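PDB 3GJY: spermidine synthase from Corynebacterium glutamicum ATCC 13032, which probably transfers an aminopropyl group from decarboxylated S-adenosylmethionine to putrescine to make spermidine in polyamine biosynthesis. Local coordinates for residues 74-79 with 262-267; 82-87 with 248-253; 258-263 with 271-276. All coordinates share one frame; numbering follows the deposited sequence. Where two conformers were deposited one is given.

Contact 1 (74-79 with 262-267); sequences IATGAR and RELLGG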
loop_
_atom_site.group_PDB
_atom_site.type_symbol
_atom_site.label_atom_id
_atom_site.label_comp_id
_atom_site.label_asym_id
_atom_site.label_seq_id
_atom_site.Cartn_x
_atom_site.Cartn_y
_atom_site.Cartn_z
ATOM N N ILE A 74 2.174 -5.196 4.643
ATOM C CA ILE A 74 1.458 -5.373 3.360
ATOM C C ILE A 74 1.871 -6.723 2.722
ATOM O O ILE A 74 1.011 -7.484 2.253
ATOM C CB ILE A 74 1.715 -4.213 2.392
ATOM C CG1 ILE A 74 1.060 -2.947 2.958
ATOM C CG2 ILE A 74 1.170 -4.537 1.005
ATOM C CD1 ILE A 74 1.492 -1.674 2.219
ATOM N N ALA A 75 3.171 -7.010 2.687
ATOM C CA ALA A 75 3.624 -8.280 2.103
ATOM C C ALA A 75 2.944 -9.456 2.788
ATOM O O ALA A 75 2.453 -10.362 2.123
ATOM C CB ALA A 75 5.140 -8.421 2.240
ATOM N N THR A 76 2.918 -9.453 4.126
ATOM C CA THR A 76 2.354 -10.578 4.859
ATOM C C THR A 76 0.838 -10.709 4.603
ATOM O O THR A 76 0.335 -11.815 4.306
ATOM C CB THR A 76 2.621 -10.399 6.364
ATOM O OG1 THR A 76 4.030 -10.492 6.586
ATOM C CG2 THR A 76 1.866 -11.471 7.183
ATOM N N GLY A 77 0.119 -9.602 4.718
ATOM C CA GLY A 77 -1.338 -9.680 4.570
ATOM C C GLY A 77 -1.731 -10.030 3.142
ATOM O O GLY A 77 -2.617 -10.854 2.931
ATOM N N ALA A 78 -1.082 -9.393 2.156
ATOM C CA ALA A 78 -1.429 -9.634 0.751
ATOM C C ALA A 78 -1.041 -11.053 0.329
ATOM O O ALA A 78 -1.821 -11.738 -0.336
ATOM C CB ALA A 78 -0.775 -8.594 -0.184
ATOM N N ARG A 79 0.143 -11.512 0.724
ATOM C CA ARG A 79 0.561 -12.875 0.305
ATOM C C ARG A 79 -0.373 -13.914 0.903
ATOM O O ARG A 79 -0.737 -14.893 0.234
ATOM C CB ARG A 79 2.002 -13.199 0.706
ATOM C CG ARG A 79 3.041 -12.461 -0.160
ATOM C CD ARG A 79 4.427 -12.749 0.353
ATOM N NE ARG A 79 4.796 -14.149 0.208
ATOM C CZ ARG A 79 6.010 -14.605 0.498
ATOM N NH1 ARG A 79 6.939 -13.767 0.964
ATOM N NH2 ARG A 79 6.292 -15.894 0.342
ATOM N N ARG A 262 2.862 -14.985 13.101
ATOM C CA ARG A 262 4.278 -15.318 13.258
ATOM C C ARG A 262 5.119 -14.438 12.354
ATOM O O ARG A 262 6.176 -13.967 12.770
ATOM C CB ARG A 262 4.530 -16.802 13.014
ATOM C CG ARG A 262 3.840 -17.656 14.079
ATOM C CD ARG A 262 4.209 -19.119 14.067
ATOM N NE ARG A 262 4.076 -19.724 12.757
ATOM C CZ ARG A 262 2.977 -20.345 12.335
ATOM N NH1 ARG A 262 1.916 -20.451 13.129
ATOM N NH2 ARG A 262 2.948 -20.861 11.116
ATOM N N GLU A 263 4.639 -14.171 11.126
ATOM C CA GLU A 263 5.375 -13.250 10.256
ATOM C C GLU A 263 5.402 -11.832 10.807
ATOM O O GLU A 263 6.422 -11.148 10.749
ATOM C CB GLU A 263 4.789 -13.225 8.836
ATOM C CG GLU A 263 4.865 -14.569 8.132
ATOM C CD GLU A 263 4.494 -14.489 6.664
ATOM O OE1 GLU A 263 4.087 -13.418 6.181
ATOM O OE2 GLU A 263 4.600 -15.512 5.979
ATOM N N LEU A 264 4.270 -11.375 11.336
ATOM C CA LEU A 264 4.172 -10.022 11.883
ATOM C C LEU A 264 5.031 -9.782 13.115
ATOM O O LEU A 264 5.309 -8.633 13.468
ATOM C CB LEU A 264 2.717 -9.673 12.238
ATOM C CG LEU A 264 1.732 -9.634 11.082
ATOM C CD1 LEU A 264 0.340 -9.270 11.630
ATOM C CD2 LEU A 264 2.165 -8.670 9.947
ATOM N N LEU A 265 5.426 -10.867 13.780
ATOM C CA LEU A 265 6.291 -10.759 14.959
ATOM C C LEU A 265 7.749 -10.767 14.568
ATOM O O LEU A 265 8.618 -10.619 15.447
ATOM C CB LEU A 265 5.993 -11.864 15.972
ATOM C CG LEU A 265 4.574 -11.833 16.567
ATOM C CD1 LEU A 265 4.321 -13.064 17.408
ATOM C CD2 LEU A 265 4.315 -10.549 17.367
ATOM N N GLY A 266 8.037 -10.923 13.273
ATOM C CA GLY A 266 9.410 -11.028 12.793
ATOM C C GLY A 266 10.137 -9.739 12.457
ATOM O O GLY A 266 11.359 -9.768 12.208
ATOM N N GLY A 267 9.413 -8.623 12.429
ATOM C CA GLY A 267 10.006 -7.310 12.108
ATOM C C GLY A 267 10.565 -6.600 13.334
ATOM O O GLY A 267 10.542 -7.153 14.425
HETATM O O HOH W 1 1.763 -14.267 4.521
HETATM O O HOH W 2 5.390 -9.026 8.502
#

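Contact 2 (82-87 with 248-253); sequences IDAHQD and EFFSSN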
loop_
_atom_site.group_PDB
_atom_site.type_symbol
_atom_site.label_atom_id
_atom_site.label_comp_id
_atom_site.label_asym_id
_atom_site.label_seq_id
_atom_site.Cartn_x
_atom_site.Cartn_y
_atom_site.Cartn_z
ATOM N N ILE A 82 -3.499 -13.743 -1.347
ATOM C CA ILE A 82 -3.249 -14.208 -2.707
ATOM C C ILE A 82 -3.031 -15.726 -2.694
ATOM O O ILE A 82 -3.548 -16.449 -3.550
ATOM C CB ILE A 82 -2.005 -13.482 -3.305
ATOM C CG1 ILE A 82 -2.302 -11.984 -3.527
ATOM C CG2 ILE A 82 -1.518 -14.155 -4.611
ATOM C CD1 ILE A 82 -1.046 -11.140 -3.659
ATOM N N ASP A 83 -2.235 -16.197 -1.748
ATOM C CA ASP A 83 -1.935 -17.628 -1.695
ATOM C C ASP A 83 -3.187 -18.464 -1.467
ATOM O O ASP A 83 -3.307 -19.567 -2.003
ATOM C CB ASP A 83 -0.889 -17.921 -0.623
ATOM C CG ASP A 83 0.482 -17.361 -0.977
ATOM O OD1 ASP A 83 0.715 -16.950 -2.151
ATOM O OD2 ASP A 83 1.318 -17.341 -0.056
ATOM N N ALA A 84 -4.092 -17.964 -0.645
ATOM C CA ALA A 84 -5.322 -18.696 -0.350
ATOM C C ALA A 84 -6.382 -18.607 -1.431
ATOM O O ALA A 84 -7.150 -19.564 -1.594
ATOM C CB ALA A 84 -5.894 -18.211 0.957
ATOM N N HIS A 85 -6.448 -17.477 -2.142
ATOM C CA HIS A 85 -7.642 -17.193 -2.948
ATOM C C HIS A 85 -7.443 -16.923 -4.416
ATOM O O HIS A 85 -8.425 -16.944 -5.155
ATOM C CB HIS A 85 -8.378 -15.995 -2.364
ATOM C CG HIS A 85 -8.761 -16.175 -0.936
ATOM N ND1 HIS A 85 -9.549 -17.224 -0.499
ATOM C CD2 HIS A 85 -8.455 -15.444 0.162
ATOM C CE1 HIS A 85 -9.735 -17.109 0.807
ATOM N NE2 HIS A 85 -9.082 -16.042 1.235
ATOM N N GLN A 86 -6.220 -16.619 -4.843
ATOM C CA GLN A 86 -6.028 -16.147 -6.214
ATOM C C GLN A 86 -5.014 -16.981 -6.967
ATOM O O GLN A 86 -4.315 -17.809 -6.390
ATOM C CB GLN A 86 -5.624 -14.644 -6.213
ATOM C CG GLN A 86 -6.768 -13.786 -5.639
ATOM C CD GLN A 86 -6.403 -12.340 -5.543
ATOM O OE1 GLN A 86 -5.328 -12.008 -5.052
ATOM N NE2 GLN A 86 -7.300 -11.471 -5.975
ATOM N N ASP A 87 -4.961 -16.775 -8.269
ATOM C CA ASP A 87 -4.072 -17.523 -9.148
ATOM C C ASP A 87 -2.851 -16.649 -9.439
ATOM O O ASP A 87 -2.902 -15.682 -10.219
ATOM C CB ASP A 87 -4.837 -17.879 -10.429
ATOM C CG ASP A 87 -4.020 -18.721 -11.394
ATOM O OD1 ASP A 87 -2.778 -18.834 -11.200
ATOM O OD2 ASP A 87 -4.635 -19.248 -12.353
ATOM N N GLU A 248 -14.087 -13.383 2.406
ATOM C CA GLU A 248 -13.840 -13.371 3.844
ATOM C C GLU A 248 -12.358 -13.376 4.196
ATOM O O GLU A 248 -11.583 -14.077 3.568
ATOM C CB GLU A 248 -14.496 -14.599 4.503
ATOM C CG GLU A 248 -15.983 -14.583 4.429
ATOM C CD GLU A 248 -16.597 -15.711 5.196
ATOM O OE1 GLU A 248 -16.492 -15.706 6.441
ATOM O OE2 GLU A 248 -17.192 -16.585 4.544
ATOM N N PHE A 249 -11.984 -12.565 5.180
ATOM C CA PHE A 249 -10.650 -12.591 5.749
ATOM C C PHE A 249 -10.567 -13.655 6.827
ATOM O O PHE A 249 -11.590 -14.075 7.408
ATOM C CB PHE A 249 -10.301 -11.209 6.308
ATOM C CG PHE A 249 -10.069 -10.176 5.223
ATOM C CD1 PHE A 249 -8.921 -10.240 4.412
ATOM C CD2 PHE A 249 -11.025 -9.234 4.940
ATOM C CE1 PHE A 249 -8.719 -9.315 3.391
ATOM C CE2 PHE A 249 -10.814 -8.297 3.927
ATOM C CZ PHE A 249 -9.676 -8.364 3.140
ATOM N N PHE A 250 -9.350 -14.082 7.111
ATOM C CA PHE A 250 -9.127 -15.126 8.117
ATOM C C PHE A 250 -9.610 -14.642 9.496
ATOM O O PHE A 250 -9.553 -13.447 9.834
ATOM C CB PHE A 250 -7.648 -15.556 8.096
ATOM C CG PHE A 250 -7.226 -16.149 6.766
ATOM C CD1 PHE A 250 -7.762 -17.357 6.327
ATOM C CD2 PHE A 250 -6.320 -15.489 5.954
ATOM C CE1 PHE A 250 -7.381 -17.911 5.093
ATOM C CE2 PHE A 250 -5.933 -16.033 4.718
ATOM C CZ PHE A 250 -6.459 -17.245 4.305
ATOM N N SER A 251 -10.142 -15.567 10.279
ATOM C CA SER A 251 -10.533 -15.243 11.636
ATOM C C SER A 251 -9.328 -15.318 12.535
ATOM O O SER A 251 -8.380 -16.043 12.234
ATOM C CB SER A 251 -11.564 -16.242 12.133
ATOM O OG SER A 251 -12.822 -15.988 11.542
ATOM N N SER A 252 -9.385 -14.579 13.635
ATOM C CA SER A 252 -8.322 -14.568 14.606
ATOM C C SER A 252 -7.988 -15.950 15.144
ATOM O O SER A 252 -6.834 -16.221 15.455
ATOM C CB SER A 252 -8.631 -13.577 15.729
ATOM O OG SER A 252 -8.114 -12.315 15.331
ATOM N N ASN A 253 -8.940 -16.856 15.243
ATOM C CA ASN A 253 -8.451 -18.150 15.761
ATOM C C ASN A 253 -8.195 -19.263 14.731
ATOM O O ASN A 253 -8.366 -20.458 14.992
ATOM C CB ASN A 253 -9.211 -18.577 17.014
ATOM C CG ASN A 253 -8.611 -17.972 18.282
ATOM O OD1 ASN A 253 -8.644 -16.750 18.499
ATOM N ND2 ASN A 253 -8.048 -18.831 19.127
HETATM O O HOH W 3 -9.191 -15.162 3.815
#

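Contact 3 (258-263 with 271-276); sequences SAITRE and AQYKDE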
loop_
_atom_site.group_PDB
_atom_site.type_symbol
_atom_site.label_atom_id
_atom_site.label_comp_id
_atom_site.label_asym_id
_atom_site.label_seq_id
_atom_site.Cartn_x
_atom_site.Cartn_y
_atom_site.Cartn_z
ATOM N N SER A 258 -2.660 -17.537 12.671
ATOM C CA SER A 258 -1.420 -17.788 13.416
ATOM C C SER A 258 -0.187 -17.651 12.530
ATOM O O SER A 258 0.827 -17.114 12.985
ATOM C CB SER A 258 -1.441 -19.143 14.126
ATOM O OG SER A 258 -2.270 -19.055 15.272
ATOM N N ALA A 259 -0.256 -18.128 11.286
ATOM C CA ALA A 259 0.866 -17.984 10.350
ATOM C C ALA A 259 1.146 -16.511 10.027
ATOM O O ALA A 259 2.304 -16.081 10.009
ATOM C CB ALA A 259 0.623 -18.774 9.072
ATOM N N ILE A 260 0.088 -15.738 9.762
ATOM C CA ILE A 260 0.252 -14.315 9.565
ATOM C C ILE A 260 0.926 -13.710 10.792
ATOM O O ILE A 260 1.886 -12.931 10.676
ATOM C CB ILE A 260 -1.118 -13.598 9.308
ATOM C CG1 ILE A 260 -1.624 -13.859 7.887
ATOM C CG2 ILE A 260 -1.031 -12.105 9.617
ATOM C CD1 ILE A 260 -3.134 -13.552 7.703
ATOM N N THR A 261 0.423 -14.075 11.984
ATOM C CA THR A 261 0.937 -13.491 13.196
ATOM C C THR A 261 2.430 -13.765 13.370
ATOM O O THR A 261 3.195 -12.871 13.744
ATOM C CB THR A 261 0.117 -13.954 14.408
ATOM O OG1 THR A 261 -1.232 -13.497 14.252
ATOM C CG2 THR A 261 0.700 -13.402 15.702
ATOM N N ARG A 262 2.862 -14.985 13.101
ATOM C CA ARG A 262 4.278 -15.318 13.258
ATOM C C ARG A 262 5.119 -14.438 12.354
ATOM O O ARG A 262 6.176 -13.967 12.770
ATOM C CB ARG A 262 4.530 -16.802 13.014
ATOM C CG ARG A 262 3.840 -17.656 14.079
ATOM C CD ARG A 262 4.209 -19.119 14.067
ATOM N NE ARG A 262 4.076 -19.724 12.757
ATOM C CZ ARG A 262 2.977 -20.345 12.335
ATOM N NH1 ARG A 262 1.916 -20.451 13.129
ATOM N NH2 ARG A 262 2.948 -20.861 11.116
ATOM N N GLU A 263 4.639 -14.171 11.126
ATOM C CA GLU A 263 5.375 -13.250 10.256
ATOM C C GLU A 263 5.402 -11.832 10.807
ATOM O O GLU A 263 6.422 -11.148 10.749
ATOM C CB GLU A 263 4.789 -13.225 8.836
ATOM C CG GLU A 263 4.865 -14.569 8.132
ATOM C CD GLU A 263 4.494 -14.489 6.664
ATOM O OE1 GLU A 263 4.087 -13.418 6.181
ATOM O OE2 GLU A 263 4.600 -15.512 5.979
ATOM N N ALA A 271 3.774 -6.579 15.121
ATOM C CA ALA A 271 2.442 -6.066 14.779
ATOM C C ALA A 271 1.361 -7.080 15.067
ATOM O O ALA A 271 1.661 -8.225 15.399
ATOM C CB ALA A 271 2.389 -5.661 13.316
ATOM N N GLN A 272 0.109 -6.649 14.937
ATOM C CA GLN A 272 -1.059 -7.479 15.262
ATOM C C GLN A 272 -1.996 -7.525 14.044
ATOM O O GLN A 272 -2.261 -6.497 13.418
ATOM C CB GLN A 272 -1.823 -6.866 16.452
ATOM C CG GLN A 272 -0.991 -6.888 17.755
ATOM C CD GLN A 272 -1.525 -6.024 18.886
ATOM O OE1 GLN A 272 -2.480 -5.253 18.733
ATOM N NE2 GLN A 272 -0.862 -6.122 20.038
ATOM N N TYR A 273 -2.492 -8.717 13.749
ATOM C CA TYR A 273 -3.563 -8.923 12.783
ATOM C C TYR A 273 -4.898 -8.852 13.523
ATOM O O TYR A 273 -5.078 -9.488 14.567
ATOM C CB TYR A 273 -3.428 -10.301 12.135
ATOM C CG TYR A 273 -4.594 -10.673 11.235
ATOM C CD1 TYR A 273 -4.786 -10.033 10.008
ATOM C CD2 TYR A 273 -5.535 -11.641 11.620
ATOM C CE1 TYR A 273 -5.847 -10.358 9.188
ATOM C CE2 TYR A 273 -6.608 -11.977 10.790
ATOM C CZ TYR A 273 -6.767 -11.327 9.577
ATOM O OH TYR A 273 -7.811 -11.637 8.735
ATOM N N LYS A 274 -5.828 -8.071 12.977
ATOM C CA LYS A 274 -7.157 -7.952 13.574
ATOM C C LYS A 274 -8.191 -8.330 12.535
ATOM O O LYS A 274 -8.205 -7.804 11.398
ATOM C CB LYS A 274 -7.430 -6.507 14.031
ATOM C CG LYS A 274 -6.390 -5.881 14.965
ATOM C CD LYS A 274 -6.293 -6.605 16.300
ATOM C CE LYS A 274 -5.598 -5.752 17.322
ATOM N NZ LYS A 274 -5.333 -6.594 18.515
ATOM N N ASP A 275 -9.086 -9.214 12.944
ATOM C CA ASP A 275 -10.065 -9.774 12.027
ATOM C C ASP A 275 -11.276 -8.855 11.874
ATOM O O ASP A 275 -11.362 -7.779 12.509
ATOM C CB ASP A 275 -10.435 -11.232 12.409
ATOM C CG ASP A 275 -11.252 -11.366 13.696
ATOM O OD1 ASP A 275 -11.771 -10.371 14.251
ATOM O OD2 ASP A 275 -11.402 -12.540 14.105
ATOM N N GLU A 276 -12.194 -9.255 11.009
ATOM C CA GLU A 276 -13.369 -8.410 10.720
ATOM C C GLU A 276 -14.206 -8.067 11.957
ATOM O O GLU A 276 -14.642 -6.917 12.093
ATOM C CB GLU A 276 -14.257 -9.071 9.675
ATOM C CG GLU A 276 -15.458 -8.249 9.330
ATOM C CD GLU A 276 -16.266 -8.832 8.211
ATOM O OE1 GLU A 276 -15.730 -9.607 7.413
ATOM O OE2 GLU A 276 -17.479 -8.534 8.141
HETATM O O HOH W 4 -1.759 -10.967 15.271
#

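Contact 1 (74-79 with 262-267)
Thr76 meets Glu263 and Leu264 side-on, with its CA 6.7 Å from the CA of Glu263. Start at Thr76 CB, which points across the gap and has Glu263 OE1 at 3.4 Å and Leu264 CD2 at 4.0 Å. From there the side chain forks. CG2, anti to the backbone N, lies 3.1 Å from Glu263 OE1 and also touches Leu264 CD2 at 3.9 Å. OG1 passes Glu263 CB at 3.6 Å and reaches the carboxylate, with OG1 to Glu263 OE1 at 3.0 Å. That bond is not settled, because the one hydroxyl proton also has Arg72 O within reach, one turn back. As a separate caution, Glu263 was modelled in two conformers. The fold is the Rossmann-like one of AdoMet-dependent methyltransferases, sheet order 3-2-1-4-5-7-6, with strand 272-274 added beyond it. Helix 69-85 precedes the first central strand, 92-96, and helix 255-264 follows strand 238-245. Between the helices, Glu263 is extended beyond CG, and it and Thr76 run antiparallel past each other. Two waters lie at the seam. One donates to Thr76 OG1 at 2.8 Å and weakly to Glu263 O; the other lies between Thr76 O and Glu263 OE1, its choice of acceptors not settled. Helix 69-85 also packs on helix 102-110, Ala75 touching Tyr106 and Ala78 touching Phe107.

Contact 2 (82-87 with 248-253)
Ala84 and His85, in the last turn of helix 69-85, face the irregular backbone at Glu248 and Phe250 from a distance, with Ala84 CA 9.9 Å from Phe250 CA, and side chains and a water span the gap. The one close approach is apolar: Ala84 CB lies 3.5 Å from Phe250 CZ, in the plane of the phenyl ring and at its edge, so the methyl abuts the far end of the ring. With its CG anti to its own carbonyl carbon (chi1 -62°), Phe250 turns its ring toward the helix end. The same methyl also lies under the imidazole of the next residue, 3.8 Å below the plane and beneath its centre. His85 therefore occupies a second layer, one step above that of Ala84 and Phe250. Its ring is nearly parallel to the phenyl ring, at 18°, but the two are slid so far apart, 5.8 Å between centroids, that they barely overlap and do not form a true stack; His85 NE2 to Phe250 CZ is a loose 4.2 Å. Water 3 takes the place that an overlapping ring would have had: it lies in the imidazole plane, 2.7 Å from His85 NE2, and hovers over the centre of the Phe250 ring. It donates to Glu248 O at 2.6 Å. Phe81, one turn back, meets the imidazole edge-to-face, while Phe250 goes on to touch Glu256 and Ile260 of helix 255-264. With NE2 itself 3.9 Å from Glu248 O, the polar coupling of helix end to loop at this surface site depends on the bound water, whereas the direct hold is apolar.

Contact 3 (258-263 with 271-276)
Ile260 and Tyr273 lie at a slant to each other, a methyl of the one against the CB and ring root of the other. Ile260 CG2 lies 3.9 Å from Tyr273 CB and 4.2 Å from Tyr273 CG, while the other branch of the isoleucine carries CD1 over one face of the phenol ring. The tyrosine reaches along the helix because its CG is anti to its backbone N (chi1 173°). Beside this apolar pair runs a polar bridge: water 4 donates to Thr261 OG1 at 2.8 Å and accepts from Tyr273 N, also at 2.8 Å, so a backbone NH of the strand is satisfied without touching the helix directly. Thr261 OG1 is in turn tied to Ala257 O, one turn earlier in its helix. At the far end of the ring Tyr273 OH bonds Phe250 O, which fixes the phenol against the incoming loop. One step further out, Lys274 NZ bonds Gln272 OE1 at 3.2 Å, from above the carbonyl plane, and Asp275, just past the strand, N-caps helix 276-282. Strand 272-274 is an edge strand of the mixed sheet, antiparallel to 222-227, and Tyr273 packs on Ala224 and Ile226 of that neighbour; helix 255-264 lies over it, with Ile260 also touching Thr76 and Ala80 of helix 69-85.

The three contacts tie helix 69-85, helix 255-264 and edge strand 272-274 together on one side of the domain. Contacts 1 and 3 are nearest, centres about 8 Å apart: they share Arg262 and Glu263, Leu264 O probably bonds Ala271 N at 3.1 Å, and Thr76 CG2 packs on Ile260 O. Contact 2 lies about 13 Å from contact 1 between centres, further along helix 69-85, and about 12 Å from contact 3. Besides the tyrosine hydroxyl, Ser252 N joins loop and strand there through a probable hydrogen bond to Asp275 OD2 (2.9 Å). All three are structural packing, with no ligand taking part.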